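Local coordinates for protein beta-N-acetylglucosaminidase Nag2 (Vibrio harveyi, PDB 6EZR) that probably hydrolyses terminal non-reducing N-acetyl-D-hexosamine residues from N-acetyl-beta-D-hexosaminides, as a glycoside hydrolase of family 20, at residues F43-L48 against I85-F90; Q281-I286 against R351-F356; R308-S313 against F344-E349. All coordinates share one frame; numbering follows the deposited sequence.

Contact 1 of 3, residues F43-L48 against I85-F90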
ATOM      1  N   PHE A  43      10.915 -16.523   5.775  1.00 41.75           N
ATOM      2  CA  PHE A  43      10.792 -17.027   4.408  1.00 43.72           C
ATOM      3  C   PHE A  43       9.345 -16.884   3.973  1.00 45.54           C
ATOM      4  O   PHE A  43       8.454 -17.444   4.607  1.00 49.38           O
ATOM      5  CB  PHE A  43      11.233 -18.495   4.361  1.00 43.62           C
ATOM      6  CG  PHE A  43      11.292 -19.087   2.976  1.00 42.41           C
ATOM      7  CD1 PHE A  43      12.060 -18.496   1.969  1.00 42.68           C
ATOM      8  CD2 PHE A  43      10.619 -20.272   2.688  1.00 41.06           C
ATOM      9  CE1 PHE A  43      12.125 -19.061   0.700  1.00 41.40           C
ATOM     10  CE2 PHE A  43      10.685 -20.840   1.425  1.00 41.04           C
ATOM     11  CZ  PHE A  43      11.432 -20.230   0.427  1.00 42.56           C
ATOM     12  N   ASP A  44       9.120 -16.151   2.881  1.00 47.74           N
ATOM     13  CA  ASP A  44       7.768 -15.723   2.470  1.00 51.67           C
ATOM     14  C   ASP A  44       7.006 -16.744   1.604  1.00 49.51           C
ATOM     15  O   ASP A  44       5.951 -16.416   1.059  1.00 49.50           O
ATOM     16  CB  ASP A  44       7.828 -14.351   1.746  1.00 56.73           C
ATOM     17  CG  ASP A  44       6.607 -13.448   2.056  1.00 61.68           C
ATOM     18  OD1 ASP A  44       6.049 -13.554   3.175  1.00 61.44           O
ATOM     19  OD2 ASP A  44       6.210 -12.628   1.186  1.00 60.12           O
ATOM     20  N   ARG A  45       7.524 -17.972   1.504  1.00 46.49           N
ATOM     21  CA  ARG A  45       6.858 -19.068   0.805  1.00 43.07           C
ATOM     22  C   ARG A  45       6.525 -20.206   1.768  1.00 43.46           C
ATOM     23  O   ARG A  45       7.245 -20.458   2.747  1.00 40.85           O
ATOM     24  CB  ARG A  45       7.728 -19.604  -0.330  1.00 44.17           C
ATOM     25  CG  ARG A  45       8.184 -18.571  -1.351  1.00 45.63           C
ATOM     26  CD  ARG A  45       7.022 -17.963  -2.133  1.00 47.06           C
ATOM     27  NE  ARG A  45       7.523 -17.098  -3.203  1.00 45.81           N
ATOM     28  CZ  ARG A  45       7.792 -17.475  -4.454  1.00 45.19           C
ATOM     29  NH1 ARG A  45       7.592 -18.726  -4.872  1.00 46.78           N
ATOM     30  NH2 ARG A  45       8.271 -16.574  -5.306  1.00 46.57           N
ATOM     31  N   TYR A  46       5.420 -20.885   1.474  1.00 42.02           N
ATOM     32  CA  TYR A  46       4.957 -22.009   2.258  1.00 42.34           C
ATOM     33  C   TYR A  46       5.828 -23.218   1.942  1.00 41.86           C
ATOM     34  O   TYR A  46       5.881 -23.688   0.801  1.00 40.68           O
ATOM     35  CB  TYR A  46       3.490 -22.292   1.935  1.00 44.41           C
ATOM     36  CG  TYR A  46       2.888 -23.496   2.638  1.00 45.04           C
ATOM     37  CD1 TYR A  46       2.828 -23.560   4.024  1.00 45.33           C
ATOM     38  CD2 TYR A  46       2.350 -24.565   1.909  1.00 46.52           C
ATOM     39  CE1 TYR A  46       2.269 -24.659   4.671  1.00 46.53           C
ATOM     40  CE2 TYR A  46       1.785 -25.662   2.548  1.00 46.88           C
ATOM     41  CZ  TYR A  46       1.751 -25.704   3.930  1.00 46.37           C
ATOM     42  OH  TYR A  46       1.203 -26.784   4.578  1.00 49.96           O
ATOM     43  N   ILE A  47       6.540 -23.692   2.955  1.00 41.61           N
ATOM     44  CA  ILE A  47       7.348 -24.894   2.834  1.00 40.85           C
ATOM     45  C   ILE A  47       6.401 -26.067   2.958  1.00 40.71           C
ATOM     46  O   ILE A  47       5.590 -26.103   3.879  1.00 43.25           O
ATOM     47  CB  ILE A  47       8.438 -24.958   3.916  1.00 41.16           C
ATOM     48  CG1 ILE A  47       9.380 -23.751   3.743  1.00 40.63           C
ATOM     49  CG2 ILE A  47       9.192 -26.290   3.827  1.00 41.82           C
ATOM     50  CD1 ILE A  47      10.466 -23.603   4.780  1.00 39.19           C
ATOM     51  N   LEU A  48       6.489 -27.012   2.027  1.00 41.41           N
ATOM     52  CA  LEU A  48       5.637 -28.193   2.069  1.00 43.38           C
ATOM     53  C   LEU A  48       6.102 -29.077   3.231  1.00 44.61           C
ATOM     54  O   LEU A  48       7.284 -29.406   3.293  1.00 45.44           O
ATOM     55  CB  LEU A  48       5.687 -28.950   0.748  1.00 43.71           C
ATOM     56  CG  LEU A  48       4.923 -28.252  -0.382  1.00 46.66           C
ATOM     57  CD1 LEU A  48       5.554 -28.552  -1.731  1.00 48.03           C
ATOM     58  CD2 LEU A  48       3.449 -28.630  -0.381  1.00 48.16           C
ATOM     59  N   ILE A  85       8.997 -26.279  -2.036  1.00 34.72           N
ATOM     60  CA  ILE A  85       7.869 -25.349  -2.104  1.00 35.91           C
ATOM     61  C   ILE A  85       7.101 -25.614  -3.394  1.00 37.39           C
ATOM     62  O   ILE A  85       7.657 -26.122  -4.373  1.00 37.73           O
ATOM     63  CB  ILE A  85       8.318 -23.867  -2.072  1.00 34.57           C
ATOM     64  CG1 ILE A  85       9.172 -23.513  -3.288  1.00 34.56           C
ATOM     65  CG2 ILE A  85       9.105 -23.589  -0.809  1.00 36.02           C
ATOM     66  CD1 ILE A  85       9.450 -22.032  -3.474  1.00 36.05           C
ATOM     67  N   GLY A  86       5.829 -25.253  -3.389  1.00 38.85           N
ATOM     68  CA  GLY A  86       4.985 -25.397  -4.560  1.00 41.29           C
ATOM     69  C   GLY A  86       5.062 -24.113  -5.339  1.00 44.88           C
ATOM     70  O   GLY A  86       4.218 -23.234  -5.181  1.00 52.81           O
ATOM     71  N   SER A  87       6.102 -23.968  -6.147  1.00 45.89           N
ATOM     72  CA  SER A  87       6.220 -22.785  -6.992  1.00 44.94           C
ATOM     73  C   SER A  87       7.146 -22.981  -8.178  1.00 43.43           C
ATOM     74  O   SER A  87       7.959 -23.922  -8.245  1.00 40.65           O
ATOM     75  CB  SER A  87       6.656 -21.554  -6.169  1.00 48.19           C
ATOM     76  OG  SER A  87       7.992 -21.140  -6.434  1.00 49.55           O
ATOM     77  N   ASN A  88       6.999 -22.043  -9.106  1.00 41.89           N
ATOM     78  CA  ASN A  88       7.859 -21.938 -10.271  1.00 41.46           C
ATOM     79  C   ASN A  88       9.144 -21.210  -9.900  1.00 38.39           C
ATOM     80  O   ASN A  88       9.253 -20.696  -8.791  1.00 40.70           O
ATOM     81  CB  ASN A  88       7.097 -21.266 -11.418  1.00 42.31           C
ATOM     82  CG  ASN A  88       6.159 -22.232 -12.128  1.00 42.50           C
ATOM     83  OD1 ASN A  88       6.371 -23.460 -12.129  1.00 42.46           O
ATOM     84  ND2 ASN A  88       5.122 -21.687 -12.742  1.00 43.08           N
ATOM     85  N   PRO A  89      10.137 -21.189 -10.803  1.00 38.18           N
ATOM     86  CA  PRO A  89      11.465 -20.759 -10.351  1.00 37.89           C
ATOM     87  C   PRO A  89      11.578 -19.353  -9.765  1.00 38.70           C
ATOM     88  O   PRO A  89      10.817 -18.444 -10.152  1.00 38.77           O
ATOM     89  CB  PRO A  89      12.299 -20.874 -11.620  1.00 38.62           C
ATOM     90  CG  PRO A  89      11.655 -22.008 -12.345  1.00 37.23           C
ATOM     91  CD  PRO A  89      10.199 -21.725 -12.177  1.00 36.61           C
ATOM     92  N   PHE A  90      12.505 -19.209  -8.809  1.00 38.45           N
ATOM     93  CA  PHE A  90      12.823 -17.928  -8.193  1.00 35.82           C
ATOM     94  C   PHE A  90      13.591 -17.111  -9.218  1.00 36.85           C
ATOM     95  O   PHE A  90      14.575 -17.580  -9.784  1.00 35.91           O
ATOM     96  CB  PHE A  90      13.701 -18.088  -6.944  1.00 36.54           C
ATOM     97  CG  PHE A  90      12.978 -18.527  -5.677  1.00 37.62           C
ATOM     98  CD1 PHE A  90      11.606 -18.737  -5.609  1.00 38.72           C
ATOM     99  CD2 PHE A  90      13.720 -18.712  -4.515  1.00 38.78           C
ATOM    100  CE1 PHE A  90      11.007 -19.133  -4.417  1.00 39.40           C
ATOM    101  CE2 PHE A  90      13.124 -19.101  -3.323  1.00 37.73           C
ATOM    102  CZ  PHE A  90      11.765 -19.306  -3.276  1.00 37.98           C
TER
HETATM  103  O   HOH W   1       8.884 -17.569  -8.150  1.00 49.60           O
HETATM  104  O   HOH W   2       4.655 -23.570  -1.700  0.96 35.90           O
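Y46 O and G86 N are joined through one water. The water donates to Y46 O at 2.8 Å and accepts from G86 N at 2.7 Å. G86 is the centre of an inverse gamma turn just after strand 78-85. The second link is the side chain of R45. Its chain bends at chi2 (-64°), which turns the guanidinium along segment 85-90. There NH1 makes a weak bond to S87 OG, 2.9 Å long and bent to 121°. A second water bridges R45 NH2, which donates to it, and P89 O. F90 CE1 lies over one face of the guanidinium, 3.5 Å from R45 NH1. The two planes stand 73° apart, so the ring presents its edge and this is not a flat stack. Beside the R45 chain, the rings of F43 and F90 meet rim to rim, with F43 CZ 3.8 Å from F90 CZ. I85 CG2 touches the edge of the F43 ring at CE2. L48 CD1 covers the backbone between I85 and G86. The contact joins the loops that follow strands 38-42 and 78-85 of the N-terminal beta domain. I47 packs on strand 56-60, I85 packs on strand 19-28, and F90 meets F22 of that same strand.

Contact 2 of 3, residues Q281-I286 against R351-F356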
ATOM      1  N   GLN A 281       6.430   9.853   7.918  1.00 47.66           N
ATOM      2  CA  GLN A 281       6.468   9.291   6.564  1.00 45.23           C
ATOM      3  C   GLN A 281       5.108   9.254   5.865  1.00 42.40           C
ATOM      4  O   GLN A 281       5.036   9.447   4.653  1.00 40.36           O
ATOM      5  CB  GLN A 281       7.117   7.911   6.576  1.00 46.12           C
ATOM      6  CG  GLN A 281       8.613   7.961   6.841  1.00 49.30           C
ATOM      7  CD  GLN A 281       9.373   8.864   5.861  1.00 52.79           C
ATOM      8  OE1 GLN A 281       9.221   8.746   4.636  1.00 55.21           O
ATOM      9  NE2 GLN A 281      10.184   9.780   6.397  1.00 51.16           N
ATOM     10  N   VAL A 282       4.039   9.017   6.620  1.00 41.65           N
ATOM     11  CA  VAL A 282       2.679   9.070   6.077  1.00 40.90           C
ATOM     12  C   VAL A 282       2.369  10.490   5.558  1.00 43.07           C
ATOM     13  O   VAL A 282       1.944  10.639   4.407  1.00 44.12           O
ATOM     14  CB  VAL A 282       1.643   8.557   7.108  1.00 40.13           C
ATOM     15  CG1 VAL A 282       0.206   8.769   6.642  1.00 38.92           C
ATOM     16  CG2 VAL A 282       1.867   7.074   7.369  1.00 40.04           C
ATOM     17  N   LYS A 283       2.611  11.513   6.384  1.00 43.67           N
ATOM     18  CA  LYS A 283       2.410  12.928   5.990  1.00 45.00           C
ATOM     19  C   LYS A 283       3.221  13.290   4.756  1.00 44.53           C
ATOM     20  O   LYS A 283       2.709  13.921   3.826  1.00 40.71           O
ATOM     21  CB  LYS A 283       2.843  13.890   7.096  1.00 46.62           C
ATOM     22  CG  LYS A 283       1.957  13.934   8.324  1.00 49.10           C
ATOM     23  CD  LYS A 283       2.529  14.946   9.300  1.00 51.20           C
ATOM     24  CE  LYS A 283       1.587  15.250  10.449  1.00 54.30           C
ATOM     25  NZ  LYS A 283       1.930  16.567  11.059  1.00 55.31           N
ATOM     26  N   ARG A 284       4.500  12.914   4.785  1.00 43.21           N
ATOM     27  CA  ARG A 284       5.389  13.090   3.643  1.00 41.64           C
ATOM     28  C   ARG A 284       4.778  12.472   2.390  1.00 41.55           C
ATOM     29  O   ARG A 284       4.713  13.134   1.348  1.00 41.44           O
ATOM     30  CB  ARG A 284       6.753  12.470   3.926  1.00 41.94           C
ATOM     31  CG  ARG A 284       7.811  12.763   2.872  1.00 41.68           C
ATOM     32  CD  ARG A 284       9.171  12.293   3.353  1.00 41.04           C
ATOM     33  NE  ARG A 284      10.147  12.153   2.271  1.00 41.19           N
ATOM     34  CZ  ARG A 284      10.277  11.094   1.467  1.00 41.91           C
ATOM     35  NH1 ARG A 284       9.477  10.032   1.571  1.00 42.28           N
ATOM     36  NH2 ARG A 284      11.230  11.096   0.537  1.00 42.39           N
ATOM     37  N   LEU A 285       4.297  11.230   2.500  1.00 39.15           N
ATOM     38  CA  LEU A 285       3.696  10.554   1.349  1.00 38.61           C
ATOM     39  C   LEU A 285       2.380  11.199   0.906  1.00 40.77           C
ATOM     40  O   LEU A 285       2.152  11.377  -0.289  1.00 43.82           O
ATOM     41  CB  LEU A 285       3.491   9.063   1.616  1.00 38.76           C
ATOM     42  CG  LEU A 285       2.838   8.255   0.484  1.00 37.92           C
ATOM     43  CD1 LEU A 285       3.581   8.351  -0.844  1.00 36.95           C
ATOM     44  CD2 LEU A 285       2.723   6.813   0.930  1.00 38.44           C
ATOM     45  N   ILE A 286       1.524  11.547   1.860  1.00 39.18           N
ATOM     46  CA  ILE A 286       0.255  12.192   1.551  1.00 38.74           C
ATOM     47  C   ILE A 286       0.453  13.486   0.749  1.00 40.58           C
ATOM     48  O   ILE A 286      -0.293  13.751  -0.200  1.00 41.42           O
ATOM     49  CB  ILE A 286      -0.561  12.456   2.833  1.00 38.39           C
ATOM     50  CG1 ILE A 286      -1.137  11.127   3.345  1.00 39.22           C
ATOM     51  CG2 ILE A 286      -1.694  13.443   2.565  1.00 38.25           C
ATOM     52  CD1 ILE A 286      -1.635  11.136   4.770  1.00 39.89           C
ATOM     53  N   ARG A 351      -5.755  12.369  13.993  1.00 47.78           N
ATOM     54  CA  ARG A 351      -6.422  13.668  13.792  1.00 50.02           C
ATOM     55  C   ARG A 351      -5.489  14.653  13.101  1.00 48.62           C
ATOM     56  O   ARG A 351      -5.895  15.379  12.196  1.00 48.08           O
ATOM     57  CB  ARG A 351      -6.890  14.270  15.121  1.00 52.46           C
ATOM     58  CG  ARG A 351      -8.219  13.734  15.613  1.00 55.51           C
ATOM     59  CD  ARG A 351      -8.644  14.358  16.934  1.00 57.52           C
ATOM     60  NE  ARG A 351      -9.460  13.409  17.700  1.00 61.60           N
ATOM     61  CZ  ARG A 351      -9.076  12.729  18.787  1.00 62.74           C
ATOM     62  NH1 ARG A 351      -7.866  12.881  19.332  1.00 65.07           N
ATOM     63  NH2 ARG A 351      -9.933  11.887  19.358  1.00 63.96           N
ATOM     64  N   ASP A 352      -4.241  14.670  13.545  1.00 49.57           N
ATOM     65  CA  ASP A 352      -3.240  15.542  12.966  1.00 53.12           C
ATOM     66  C   ASP A 352      -2.947  15.191  11.490  1.00 51.95           C
ATOM     67  O   ASP A 352      -2.810  16.090  10.655  1.00 52.24           O
ATOM     68  CB  ASP A 352      -1.972  15.506  13.813  1.00 55.91           C
ATOM     69  CG  ASP A 352      -1.003  16.597  13.441  1.00 61.43           C
ATOM     70  OD1 ASP A 352      -1.357  17.787  13.609  1.00 68.35           O
ATOM     71  OD2 ASP A 352       0.108  16.260  12.977  1.00 59.88           O
ATOM     72  N   VAL A 353      -2.876  13.896  11.176  1.00 48.83           N
ATOM     73  CA  VAL A 353      -2.723  13.421   9.785  1.00 47.10           C
ATOM     74  C   VAL A 353      -3.945  13.751   8.911  1.00 44.04           C
ATOM     75  O   VAL A 353      -3.800  14.128   7.737  1.00 38.51           O
ATOM     76  CB  VAL A 353      -2.436  11.896   9.737  1.00 47.81           C
ATOM     77  CG1 VAL A 353      -2.471  11.355   8.305  1.00 48.69           C
ATOM     78  CG2 VAL A 353      -1.083  11.589  10.369  1.00 47.56           C
ATOM     79  N   ILE A 354      -5.139  13.579   9.477  1.00 42.01           N
ATOM     80  CA  ILE A 354      -6.381  13.945   8.792  1.00 42.95           C
ATOM     81  C   ILE A 354      -6.398  15.433   8.412  1.00 42.78           C
ATOM     82  O   ILE A 354      -6.702  15.775   7.268  1.00 41.62           O
ATOM     83  CB  ILE A 354      -7.625  13.569   9.627  1.00 43.49           C
ATOM     84  CG1 ILE A 354      -7.799  12.043   9.646  1.00 44.25           C
ATOM     85  CG2 ILE A 354      -8.889  14.214   9.055  1.00 45.17           C
ATOM     86  CD1 ILE A 354      -8.663  11.529  10.776  1.00 44.91           C
ATOM     87  N   ALA A 355      -6.076  16.299   9.372  1.00 42.31           N
ATOM     88  CA  ALA A 355      -6.062  17.753   9.155  1.00 42.94           C
ATOM     89  C   ALA A 355      -5.015  18.154   8.127  1.00 43.78           C
ATOM     90  O   ALA A 355      -5.255  19.018   7.287  1.00 44.97           O
ATOM     91  CB  ALA A 355      -5.803  18.480  10.466  1.00 43.04           C
ATOM     92  N   PHE A 356      -3.843  17.535   8.227  1.00 45.35           N
ATOM     93  CA  PHE A 356      -2.764  17.722   7.263  1.00 45.06           C
ATOM     94  C   PHE A 356      -3.195  17.311   5.846  1.00 46.56           C
ATOM     95  O   PHE A 356      -2.891  18.009   4.871  1.00 47.24           O
ATOM     96  CB  PHE A 356      -1.540  16.925   7.728  1.00 46.50           C
ATOM     97  CG  PHE A 356      -0.396  16.937   6.761  1.00 46.95           C
ATOM     98  CD1 PHE A 356      -0.350  16.023   5.713  1.00 47.09           C
ATOM     99  CD2 PHE A 356       0.637  17.853   6.895  1.00 46.82           C
ATOM    100  CE1 PHE A 356       0.696  16.032   4.808  1.00 47.65           C
ATOM    101  CE2 PHE A 356       1.699  17.863   5.996  1.00 47.99           C
ATOM    102  CZ  PHE A 356       1.727  16.950   4.952  1.00 48.17           C
TER
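Helix segments 281-286 and 351-356 run nearly parallel, with their axes 13° apart and 10.3 Å from each other at closest approach. K283 and V353 have the nearest CA atoms, at 6.4 Å. K283 CB sits over one face of the F356 ring, 4.0 Å from the centroid and 17° off the ring normal, a CH-pi contact. Beyond CG the lysine chain is extended and passes across the ring to D352. There K283 NZ forms a salt bridge with D352 OD2 at 2.7 Å. It meets the oxygen on its syn side, somewhat out of the carboxylate plane. D352 CG lies anti to the backbone N (chi1 -168°), and this swings the carboxylate across to the lysine. The F356 ring also reaches the other backbone, with CE1 3.1 Å from K283 O. I286 CG2 touches the ring at its edge. Deeper in, V353 CG1 meets I286 CD1 at 3.6 Å and V282 CG1 at 4.1 Å. These are neighbouring outer helices of the TIM-barrel catalytic domain. Beneath them lies strand 296-303, where F297 takes V282 and I286, and W299 takes V353. L285 faces strand 265-271 and helix 589-596.

Contact 3 of 3, residues R308-S313 against F344-E349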
ATOM      1  N   ARG A 308      -2.739  -1.159  13.962  1.00 41.07           N
ATOM      2  CA  ARG A 308      -2.031   0.139  14.026  1.00 41.19           C
ATOM      3  C   ARG A 308      -2.827   1.354  14.487  1.00 41.77           C
ATOM      4  O   ARG A 308      -2.271   2.461  14.530  1.00 40.00           O
ATOM      5  CB  ARG A 308      -1.420   0.464  12.660  1.00 41.97           C
ATOM      6  CG  ARG A 308      -0.578  -0.643  12.063  1.00 42.15           C
ATOM      7  CD  ARG A 308       0.563  -1.041  12.965  1.00 41.65           C
ATOM      8  NE  ARG A 308       1.474  -1.987  12.333  1.00 42.65           N
ATOM      9  CZ  ARG A 308       2.402  -2.705  12.970  1.00 41.70           C
ATOM     10  NH1 ARG A 308       2.561  -2.613  14.285  1.00 40.95           N
ATOM     11  NH2 ARG A 308       3.182  -3.530  12.278  1.00 42.54           N
ATOM     12  N   VAL A 309      -4.101   1.157  14.837  1.00 42.30           N
ATOM     13  CA  VAL A 309      -5.000   2.260  15.204  1.00 43.17           C
ATOM     14  C   VAL A 309      -5.502   2.095  16.649  1.00 46.50           C
ATOM     15  O   VAL A 309      -6.124   1.082  17.003  1.00 45.69           O
ATOM     16  CB  VAL A 309      -6.158   2.457  14.174  1.00 42.60           C
ATOM     17  CG1 VAL A 309      -6.911   1.169  13.877  1.00 43.82           C
ATOM     18  CG2 VAL A 309      -7.128   3.538  14.632  1.00 43.61           C
ATOM     19  N   GLU A 310      -5.206   3.108  17.467  1.00 48.92           N
ATOM     20  CA  GLU A 310      -5.617   3.167  18.867  1.00 49.81           C
ATOM     21  C   GLU A 310      -7.137   3.162  18.995  1.00 50.35           C
ATOM     22  O   GLU A 310      -7.813   4.046  18.462  1.00 48.18           O
ATOM     23  CB  GLU A 310      -5.056   4.428  19.528  1.00 51.69           C
ATOM     24  CG  GLU A 310      -5.365   4.543  21.020  1.00 54.62           C
ATOM     25  CD  GLU A 310      -4.842   5.823  21.647  1.00 57.54           C
ATOM     26  OE1 GLU A 310      -5.027   6.912  21.059  1.00 56.11           O
ATOM     27  OE2 GLU A 310      -4.256   5.739  22.747  1.00 63.28           O
ATOM     28  N   ILE A 311      -7.657   2.148  19.685  1.00 49.33           N
ATOM     29  CA  ILE A 311      -9.065   2.088  20.063  1.00 51.26           C
ATOM     30  C   ILE A 311      -9.086   2.251  21.584  1.00 54.11           C
ATOM     31  O   ILE A 311      -8.639   1.360  22.313  1.00 55.28           O
ATOM     32  CB  ILE A 311      -9.721   0.757  19.627  1.00 51.82           C
ATOM     33  CG1 ILE A 311      -9.507   0.491  18.124  1.00 51.62           C
ATOM     34  CG2 ILE A 311     -11.208   0.738  19.960  1.00 51.08           C
ATOM     35  CD1 ILE A 311     -10.141   1.492  17.171  1.00 51.08           C
ATOM     36  N   LYS A 312      -9.578   3.397  22.050  1.00 55.77           N
ATOM     37  CA  LYS A 312      -9.547   3.755  23.480  1.00 58.39           C
ATOM     38  C   LYS A 312     -10.295   2.789  24.409  1.00 59.71           C
ATOM     39  O   LYS A 312      -9.877   2.589  25.555  1.00 58.80           O
ATOM     40  CB  LYS A 312     -10.029   5.200  23.694  1.00 61.37           C
ATOM     41  CG  LYS A 312      -8.894   6.217  23.642  1.00 63.61           C
ATOM     42  CD  LYS A 312      -9.354   7.609  23.243  1.00 67.05           C
ATOM     43  CE  LYS A 312      -8.234   8.619  23.455  1.00 71.84           C
ATOM     44  NZ  LYS A 312      -8.389   9.857  22.638  1.00 72.71           N
ATOM     45  N   SER A 313     -11.377   2.195  23.907  1.00 59.51           N
ATOM     46  CA  SER A 313     -12.178   1.221  24.663  1.00 61.24           C
ATOM     47  C   SER A 313     -11.598  -0.200  24.690  1.00 62.47           C
ATOM     48  O   SER A 313     -11.991  -1.003  25.539  1.00 64.32           O
ATOM     49  CB  SER A 313     -13.597   1.155  24.091  1.00 62.06           C
ATOM     50  OG  SER A 313     -13.583   0.694  22.749  1.00 62.59           O
ATOM     51  N   PHE A 344       2.096   2.027  16.571  1.00 49.71           N
ATOM     52  CA  PHE A 344       0.708   2.331  16.212  1.00 48.99           C
ATOM     53  C   PHE A 344       0.499   3.837  16.140  1.00 47.49           C
ATOM     54  O   PHE A 344       1.329   4.610  16.615  1.00 49.15           O
ATOM     55  CB  PHE A 344      -0.276   1.697  17.203  1.00 49.49           C
ATOM     56  CG  PHE A 344      -0.170   2.236  18.604  1.00 52.47           C
ATOM     57  CD1 PHE A 344       0.785   1.739  19.488  1.00 54.82           C
ATOM     58  CD2 PHE A 344      -1.038   3.230  19.055  1.00 53.16           C
ATOM     59  CE1 PHE A 344       0.878   2.234  20.785  1.00 55.63           C
ATOM     60  CE2 PHE A 344      -0.948   3.724  20.347  1.00 52.89           C
ATOM     61  CZ  PHE A 344       0.012   3.228  21.214  1.00 53.05           C
ATOM     62  N   TYR A 345      -0.602   4.243  15.519  1.00 44.62           N
ATOM     63  CA  TYR A 345      -0.993   5.647  15.473  1.00 45.89           C
ATOM     64  C   TYR A 345      -1.970   5.927  16.610  1.00 46.61           C
ATOM     65  O   TYR A 345      -2.957   5.206  16.782  1.00 46.81           O
ATOM     66  CB  TYR A 345      -1.629   5.990  14.124  1.00 44.46           C
ATOM     67  CG  TYR A 345      -0.808   5.515  12.953  1.00 43.94           C
ATOM     68  CD1 TYR A 345       0.435   6.072  12.686  1.00 43.62           C
ATOM     69  CD2 TYR A 345      -1.262   4.481  12.126  1.00 44.51           C
ATOM     70  CE1 TYR A 345       1.204   5.634  11.614  1.00 44.37           C
ATOM     71  CE2 TYR A 345      -0.502   4.030  11.057  1.00 43.70           C
ATOM     72  CZ  TYR A 345       0.736   4.602  10.804  1.00 43.14           C
ATOM     73  OH  TYR A 345       1.487   4.148   9.739  1.00 41.77           O
ATOM     74  N   THR A 346      -1.692   6.964  17.392  1.00 46.82           N
ATOM     75  CA  THR A 346      -2.629   7.407  18.417  1.00 46.89           C
ATOM     76  C   THR A 346      -3.764   8.129  17.711  1.00 48.95           C
ATOM     77  O   THR A 346      -3.612   8.555  16.556  1.00 49.55           O
ATOM     78  CB  THR A 346      -1.969   8.331  19.463  1.00 46.51           C
ATOM     79  OG1 THR A 346      -1.548   9.553  18.847  1.00 46.02           O
ATOM     80  CG2 THR A 346      -0.770   7.647  20.115  1.00 45.63           C
ATOM     81  N   GLN A 347      -4.901   8.251  18.391  1.00 49.69           N
ATOM     82  CA  GLN A 347      -6.041   9.001  17.849  1.00 51.51           C
ATOM     83  C   GLN A 347      -5.695  10.488  17.602  1.00 53.30           C
ATOM     84  O   GLN A 347      -6.162  11.075  16.626  1.00 53.52           O
ATOM     85  CB  GLN A 347      -7.283   8.855  18.741  1.00 52.30           C
ATOM     86  CG  GLN A 347      -7.731   7.403  18.937  1.00 52.36           C
ATOM     87  CD  GLN A 347      -9.227   7.216  19.176  1.00 53.57           C
ATOM     88  OE1 GLN A 347      -9.961   8.163  19.468  1.00 54.27           O
ATOM     89  NE2 GLN A 347      -9.685   5.970  19.057  1.00 53.82           N
ATOM     90  N   GLU A 348      -4.860  11.070  18.468  1.00 56.55           N
ATOM     91  CA  GLU A 348      -4.340  12.442  18.290  1.00 59.63           C
ATOM     92  C   GLU A 348      -3.459  12.582  17.043  1.00 56.97           C
ATOM     93  O   GLU A 348      -3.581  13.559  16.303  1.00 54.70           O
ATOM     94  CB  GLU A 348      -3.560  12.905  19.536  1.00 64.62           C
ATOM     95  CG  GLU A 348      -2.785  14.212  19.345  1.00 71.19           C
ATOM     96  CD  GLU A 348      -2.336  14.859  20.645  1.00 76.44           C
ATOM     97  OE1 GLU A 348      -1.812  14.140  21.524  1.00 81.54           O
ATOM     98  OE2 GLU A 348      -2.490  16.094  20.778  1.00 77.29           O
ATOM     99  N   GLU A 349      -2.555  11.623  16.845  1.00 54.65           N
ATOM    100  CA  GLU A 349      -1.725  11.560  15.629  1.00 54.01           C
ATOM    101  C   GLU A 349      -2.606  11.443  14.377  1.00 51.59           C
ATOM    102  O   GLU A 349      -2.406  12.179  13.411  1.00 50.01           O
ATOM    103  CB  GLU A 349      -0.729  10.387  15.693  1.00 53.36           C
ATOM    104  CG  GLU A 349       0.501  10.633  16.566  1.00 53.39           C
ATOM    105  CD  GLU A 349       1.285   9.363  16.906  1.00 56.96           C
ATOM    106  OE1 GLU A 349       0.691   8.261  16.926  1.00 56.92           O
ATOM    107  OE2 GLU A 349       2.505   9.465  17.177  1.00 57.34           O
TER
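E310 and Q347 hold each other in a reciprocal pair at the N-terminus of helix 347-358, in the TIM-barrel catalytic domain. T346 is the N-cap residue and forms a capping box with E349: T346 OG1 accepts from E349 N, and E349 OE1 accepts from T346 N. The E310 side chain adds a further acceptor for the first turn. Its CG is anti to the backbone N (chi1 -177°), and the extended chain carries OE1 to Q347 N, 3.0 Å away. The bond is nearly straight at 176° and uses the anti side of the carboxylate. The helix end would be expected to stabilise the negative charge there. The Q347 side chain crosses that of E310 at about a right angle, and the amide and carboxylate planes are 73° apart. Q347 NE2 donates to E310 O at 2.7 Å. NE2 also bonds E422 of helix 410-426. K312 runs obliquely past the amide, with CD 3.9 Å from Q347 OE1.

The backbones join at a single bridge, V309 with Y345. Y345 N donates to R308 O, and E310 N donates to Y345 O. R308 O also lies 3.3 Å from Y345 CD2, while R308 CB packs against the tyrosine at CE2. The guanidinium of R308 is held elsewhere, by C272 O, A273 O and G343 O. Y345 OH bonds H277 O. F344 CB rests against R308 O at 3.4 Å.

Contacts 2 and 3 are close neighbours, with centres about 14 Å apart, and both use helix 347-358. Contact 3 is nested in the chain between the segments of contact 2. They touch where V282 CG2 packs on Y345 OH at 3.8 Å. Contact 1 is separate: its centre is about 37 Å from the centre of contact 2 and about 36 Å from that of contact 3, with nearest atoms about 20 Å and 14 Å apart. Contacts 1 and 3 nevertheless both approach the N-acetyl-D-glucosamine site. The side chain of R45 is about 6 Å from that of W546, and that of R308 is about 7 Å from that of R274. Contact 2 lies away from the site.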